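Local atomic coordinates of CurH (Lyngbya majuscula, PDB entry 3KG7), a protein that probably catalyses the dehydration of a polyketide intermediate as the dehydratase domain of the CurH module in curacin biosynthesis. Residues C[168-173]-C[201-206]; C[234-239]-C[265-270]. All coordinates share one frame; numbering follows the deposited sequence.

In the fold
The two contacts lie in the same half of a double hotdog fold, with their centres about 14 Å apart. Contact 1 sets the loop before strand 171-176 against helix 202-207. Contact 2 joins strands 225-236 and 260-268, which sit on either side of strand 274-286. The chain closes contact 1 before contact 2 opens, and strand 225-236 is the next strand after helix 202-207. The contacts also touch: I205 CD1 of the helix packs on M234 SE at 3.6 Å. Contact 1 holds D206, which with H41 probably forms the catalytic pair of the dehydratase; L168 and D206 both touch H41. Contact 2 is apolar packing at the strand ends.

Contact 1: C[168-173]-C[201-206]; sequences LQAVRQ and HPVLID
L168 packs against V203, joining the loop that leads into strand 171-176 to the first turn of helix 202-207 in the second hotdog of a double hotdog fold. The two side chains cross obliquely. L168 CD1 comes to 3.7 Å from V203 CG2, and L168 CD2 lies 3.9 Å from the same methyl. The other methyl, V203 CG1, stands anti to its backbone N (chi1 168°). This sets it over the backbone of L168, 3.9 Å from L168 CA. V203 CG1 also faces A170 CB at a looser 4.4 Å. CG2 thus serves L168 alone, while CG1 reaches L168 and A170. With an alanine here both branches would be lost, and a gap would probably open beside the L168 methyls and A170 CB. One turn on, D206 points its CB toward the loop, and D206 OD2 is 4.5 Å from L168 CD1. OD2 has weak links to Y164 OH and R210 NE, while R210 NH1 bonds the backbone oxygen of L168. H41 touches both L168 and D206, and an aspartate from one hotdog beside a histidine from the other is consistent with the catalytic pair of polyketide synthase dehydratases. A170 and L204 both meet I185 of strand 181-186. The start of the helix is fixed by H201 at the N-cap. H201 ND1 accepts from V203 N at 3.0 Å, with an N-H...N angle of 159° and the donor tilted 26° out of the imidazole plane.

Contact 2: C[234-239]-C[265-270]; sequences MTLSHP and IQLLDE
L267 directs its CB toward strand 225-236, and its two methyls meet M234 and L236. The M234 end is the closer one. M234 is a selenomethionine, and its side chain meets L267 at about a right angle. Its CG is anti to the backbone N (chi1 -151°), and the chain then bends at chi2 and chi3. The bends bring the terminal methyl, M234 CE, to 4.1 Å from L267 CD1. The other branch, L267 CD2, faces L236 CD1 at 4.5 Å. All three residues are buried, and the cluster is wholly apolar. The backbones stay well apart, because strand 274-286 runs between strands 225-236 and 260-268 and is antiparallel to both. The contact therefore reaches over a middle strand of the hotdog sheet. From that strand F275 touches L236 and L267 and meets the H238 ring with the planes about 15° apart, I278 touches M234, and helix 52-62 covers M234 further through I55 and L59. Beyond the strand ends the packing slackens. H238 and D269 are both partly exposed and approach without meeting: H238 NE2 is 4.9 Å from D269 OD1. Each is held on its own side instead. H238 ND1 donates to P239 O at 3.1 Å in a nearly straight bond of 165°. The acceptor lies close to the imidazole plane, which fixes the turn of the ring. D269 OD2 accepts from Q273 N in the turn that leads into strand 274-286.

Contact 1: C[168-173]-C[201-206]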
loop_
_atom_site.group_PDB
_atom_site.type_symbol
_atom_site.label_atom_id
_atom_site.label_comp_id
_atom_site.label_asym_id
_atom_site.label_seq_id
_atom_site.Cartn_x
_atom_site.Cartn_y
_atom_site.Cartn_z
ATOM N N LEU C 168 9.596 -23.280 19.115
ATOM C CA LEU C 168 9.194 -22.372 20.189
ATOM C C LEU C 168 9.949 -22.662 21.487
ATOM O O LEU C 168 9.858 -21.901 22.455
ATOM C CB LEU C 168 7.682 -22.467 20.437
ATOM C CG LEU C 168 6.669 -21.529 19.756
ATOM C CD1 LEU C 168 6.735 -20.113 20.306
ATOM C CD2 LEU C 168 6.797 -21.519 18.250
ATOM N N GLN C 169 10.698 -23.760 21.502
ATOM C CA GLN C 169 11.426 -24.182 22.699
ATOM C C GLN C 169 12.704 -23.377 22.905
ATOM O O GLN C 169 13.813 -23.862 22.664
ATOM C CB GLN C 169 11.697 -25.682 22.651
ATOM C CG GLN C 169 10.476 -26.497 23.039
ATOM C CD GLN C 169 10.548 -27.934 22.583
ATOM O OE1 GLN C 169 11.130 -28.242 21.543
ATOM N NE2 GLN C 169 9.942 -28.825 23.354
ATOM N N ALA C 170 12.524 -22.138 23.357
ATOM C CA ALA C 170 13.623 -21.184 23.523
ATOM C C ALA C 170 14.121 -21.109 24.960
ATOM O O ALA C 170 15.135 -20.469 25.231
ATOM C CB ALA C 170 13.197 -19.795 23.039
ATOM N N VAL C 171 13.407 -21.756 25.875
ATOM C CA VAL C 171 13.756 -21.708 27.288
ATOM C C VAL C 171 14.799 -22.772 27.627
ATOM O O VAL C 171 14.479 -23.956 27.776
ATOM C CB VAL C 171 12.518 -21.859 28.192
ATOM C CG1 VAL C 171 12.893 -21.627 29.642
ATOM C CG2 VAL C 171 11.419 -20.899 27.759
ATOM N N ARG C 172 16.049 -22.334 27.748
ATOM C CA ARG C 172 17.154 -23.226 28.082
ATOM C C ARG C 172 17.112 -23.679 29.546
ATOM O O ARG C 172 17.294 -24.865 29.838
ATOM C CB ARG C 172 18.499 -22.569 27.752
ATOM C CG ARG C 172 19.614 -23.572 27.483
ATOM C CD ARG C 172 20.912 -22.909 27.019
ATOM N NE ARG C 172 21.742 -23.848 26.258
ATOM C CZ ARG C 172 22.588 -24.727 26.794
ATOM N NH1 ARG C 172 22.747 -24.805 28.109
ATOM N NH2 ARG C 172 23.283 -25.536 26.005
ATOM N N GLN C 173 16.869 -22.738 30.456
ATOM C CA GLN C 173 16.828 -23.038 31.890
ATOM C C GLN C 173 15.870 -22.102 32.626
ATOM O O GLN C 173 15.714 -20.940 32.250
ATOM C CB GLN C 173 18.235 -22.948 32.491
ATOM C CG GLN C 173 18.420 -23.691 33.812
ATOM C CD GLN C 173 18.477 -25.199 33.646
ATOM O OE1 GLN C 173 18.968 -25.707 32.636
ATOM N NE2 GLN C 173 17.979 -25.925 34.642
ATOM N N HIS C 201 12.750 -11.706 17.534
ATOM C CA HIS C 201 11.764 -12.543 16.884
ATOM C C HIS C 201 10.580 -12.771 17.809
ATOM O O HIS C 201 10.770 -12.907 19.022
ATOM C CB HIS C 201 12.369 -13.888 16.500
ATOM C CG HIS C 201 11.492 -14.696 15.594
ATOM N ND1 HIS C 201 10.555 -15.592 16.069
ATOM C CD2 HIS C 201 11.382 -14.713 14.243
ATOM C CE1 HIS C 201 9.919 -16.138 15.047
ATOM N NE2 HIS C 201 10.401 -15.621 13.929
ATOM N N PRO C 202 9.355 -12.827 17.243
ATOM C CA PRO C 202 8.146 -13.180 17.986
ATOM C C PRO C 202 8.355 -14.266 19.045
ATOM O O PRO C 202 7.982 -14.074 20.200
ATOM C CB PRO C 202 7.225 -13.699 16.892
ATOM C CG PRO C 202 7.575 -12.870 15.700
ATOM C CD PRO C 202 9.048 -12.546 15.826
ATOM N N VAL C 203 8.963 -15.386 18.662
ATOM C CA VAL C 203 9.213 -16.489 19.598
ATOM C C VAL C 203 10.031 -16.052 20.818
ATOM O O VAL C 203 9.665 -16.342 21.960
ATOM C CB VAL C 203 9.880 -17.669 18.888
ATOM C CG1 VAL C 203 10.405 -18.692 19.881
ATOM C CG2 VAL C 203 8.894 -18.303 17.905
ATOM N N LEU C 204 11.119 -15.331 20.576
ATOM C CA LEU C 204 11.987 -14.869 21.654
ATOM C C LEU C 204 11.275 -13.924 22.613
ATOM O O LEU C 204 11.472 -14.012 23.828
ATOM C CB LEU C 204 13.227 -14.189 21.082
ATOM C CG LEU C 204 14.184 -15.062 20.273
ATOM C CD1 LEU C 204 15.117 -14.166 19.437
ATOM C CD2 LEU C 204 14.968 -15.989 21.184
ATOM N N ILE C 205 10.465 -13.011 22.080
ATOM C CA ILE C 205 9.712 -12.121 22.965
ATOM C C ILE C 205 8.607 -12.905 23.670
ATOM O O ILE C 205 8.295 -12.631 24.830
ATOM C CB ILE C 205 9.233 -10.777 22.296
ATOM C CG1 ILE C 205 8.691 -9.813 23.367
ATOM C CG2 ILE C 205 8.235 -11.015 21.160
ATOM C CD1 ILE C 205 8.381 -8.408 22.864
ATOM N N ASP C 206 8.061 -13.919 23.003
ATOM C CA ASP C 206 7.064 -14.749 23.667
ATOM C C ASP C 206 7.643 -15.519 24.828
ATOM O O ASP C 206 6.998 -15.650 25.858
ATOM C CB ASP C 206 6.365 -15.727 22.738
ATOM C CG ASP C 206 5.171 -16.351 23.408
ATOM O OD1 ASP C 206 4.249 -15.582 23.762
ATOM O OD2 ASP C 206 5.173 -17.585 23.637
#

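Contact 2: C[234-239]-C[265-270]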
loop_
_atom_site.group_PDB
_atom_site.type_symbol
_atom_site.label_atom_id
_atom_site.label_comp_id
_atom_site.label_asym_id
_atom_site.label_seq_id
_atom_site.Cartn_x
_atom_site.Cartn_y
_atom_site.Cartn_z
HETATM N N MSE C 234 6.364 -1.601 26.255
HETATM C CA MSE C 234 7.452 -2.507 25.928
HETATM C C MSE C 234 8.592 -1.690 25.329
HETATM O O MSE C 234 8.411 -0.978 24.342
HETATM C CB MSE C 234 6.986 -3.605 24.965
HETATM C CG MSE C 234 7.750 -4.920 25.097
HETATM SE SE MSE C 234 9.294 -5.075 23.910
HETATM C CE MSE C 234 10.495 -6.194 24.969
ATOM N N THR C 235 9.759 -1.763 25.955
ATOM C CA THR C 235 10.931 -1.055 25.449
ATOM C C THR C 235 12.026 -2.038 25.108
ATOM O O THR C 235 12.163 -3.079 25.757
ATOM C CB THR C 235 11.508 -0.075 26.473
ATOM O OG1 THR C 235 12.060 -0.808 27.577
ATOM C CG2 THR C 235 10.433 0.888 26.961
ATOM N N LEU C 236 12.812 -1.702 24.095
ATOM C CA LEU C 236 13.986 -2.483 23.755
ATOM C C LEU C 236 15.086 -1.546 23.259
ATOM O O LEU C 236 14.857 -0.747 22.345
ATOM C CB LEU C 236 13.636 -3.546 22.711
ATOM C CG LEU C 236 14.771 -4.491 22.310
ATOM C CD1 LEU C 236 15.250 -5.323 23.505
ATOM C CD2 LEU C 236 14.348 -5.373 21.151
ATOM N N SER C 237 16.266 -1.639 23.871
ATOM C CA SER C 237 17.372 -0.724 23.565
ATOM C C SER C 237 18.206 -1.193 22.382
ATOM O O SER C 237 18.682 -0.372 21.601
ATOM C CB SER C 237 18.294 -0.531 24.766
ATOM O OG SER C 237 17.556 -0.206 25.923
ATOM N N HIS C 238 18.402 -2.506 22.262
ATOM C CA HIS C 238 19.163 -3.071 21.143
ATOM C C HIS C 238 18.728 -4.508 20.848
ATOM O O HIS C 238 17.948 -5.078 21.608
ATOM C CB HIS C 238 20.684 -2.964 21.374
ATOM C CG HIS C 238 21.150 -3.529 22.679
ATOM N ND1 HIS C 238 21.258 -4.883 22.906
ATOM C CD2 HIS C 238 21.554 -2.921 23.819
ATOM C CE1 HIS C 238 21.698 -5.086 24.135
ATOM N NE2 HIS C 238 21.887 -3.911 24.710
ATOM N N PRO C 239 19.214 -5.093 19.734
ATOM C CA PRO C 239 18.807 -6.446 19.390
ATOM C C PRO C 239 19.174 -7.436 20.485
ATOM O O PRO C 239 20.174 -7.238 21.185
ATOM C CB PRO C 239 19.624 -6.744 18.132
ATOM C CG PRO C 239 19.943 -5.427 17.570
ATOM C CD PRO C 239 20.157 -4.547 18.744
ATOM N N ILE C 265 8.306 -7.882 33.087
ATOM C CA ILE C 265 9.474 -8.683 32.749
ATOM C C ILE C 265 10.629 -7.782 32.358
ATOM O O ILE C 265 10.479 -6.895 31.514
ATOM C CB ILE C 265 9.191 -9.686 31.597
ATOM C CG1 ILE C 265 8.061 -10.649 31.970
ATOM C CG2 ILE C 265 10.446 -10.486 31.263
ATOM C CD1 ILE C 265 7.048 -10.826 30.895
ATOM N N GLN C 266 11.781 -8.019 32.975
ATOM C CA GLN C 266 13.017 -7.326 32.618
ATOM C C GLN C 266 13.871 -8.221 31.727
ATOM O O GLN C 266 14.123 -9.381 32.052
ATOM C CB GLN C 266 13.815 -6.924 33.861
ATOM C CG GLN C 266 12.979 -6.438 35.048
ATOM C CD GLN C 266 12.299 -5.087 34.827
ATOM O OE1 GLN C 266 11.345 -4.748 35.530
ATOM N NE2 GLN C 266 12.788 -4.314 33.859
ATOM N N LEU C 267 14.306 -7.680 30.594
ATOM C CA LEU C 267 15.217 -8.399 29.711
ATOM C C LEU C 267 16.656 -8.048 30.071
ATOM O O LEU C 267 17.042 -6.875 30.048
ATOM C CB LEU C 267 14.926 -8.088 28.240
ATOM C CG LEU C 267 13.744 -8.796 27.568
ATOM C CD1 LEU C 267 12.400 -8.222 28.007
ATOM C CD2 LEU C 267 13.893 -8.720 26.047
ATOM N N LEU C 268 17.433 -9.071 30.426
ATOM C CA LEU C 268 18.825 -8.907 30.848
ATOM C C LEU C 268 19.757 -9.651 29.904
ATOM O O LEU C 268 19.483 -10.797 29.544
ATOM C CB LEU C 268 19.024 -9.452 32.262
ATOM C CG LEU C 268 18.167 -8.948 33.428
ATOM C CD1 LEU C 268 18.073 -10.024 34.479
ATOM C CD2 LEU C 268 18.729 -7.671 34.028
ATOM N N ASP C 269 20.861 -9.010 29.512
ATOM C CA ASP C 269 21.841 -9.638 28.611
ATOM C C ASP C 269 22.735 -10.684 29.313
ATOM O O ASP C 269 22.472 -11.072 30.461
ATOM C CB ASP C 269 22.668 -8.587 27.832
ATOM C CG ASP C 269 23.530 -7.688 28.736
ATOM O OD1 ASP C 269 23.792 -6.534 28.331
ATOM O OD2 ASP C 269 23.966 -8.117 29.825
ATOM N N GLU C 270 23.778 -11.134 28.611
ATOM C CA GLU C 270 24.720 -12.152 29.105
ATOM C C GLU C 270 25.378 -11.779 30.440
ATOM O O GLU C 270 25.598 -12.647 31.294
ATOM C CB GLU C 270 25.809 -12.422 28.051
ATOM C CG GLU C 270 26.590 -13.740 28.235
ATOM C CD GLU C 270 25.927 -14.948 27.564
ATOM O OE1 GLU C 270 25.311 -14.772 26.484
ATOM O OE2 GLU C 270 26.035 -16.075 28.105
#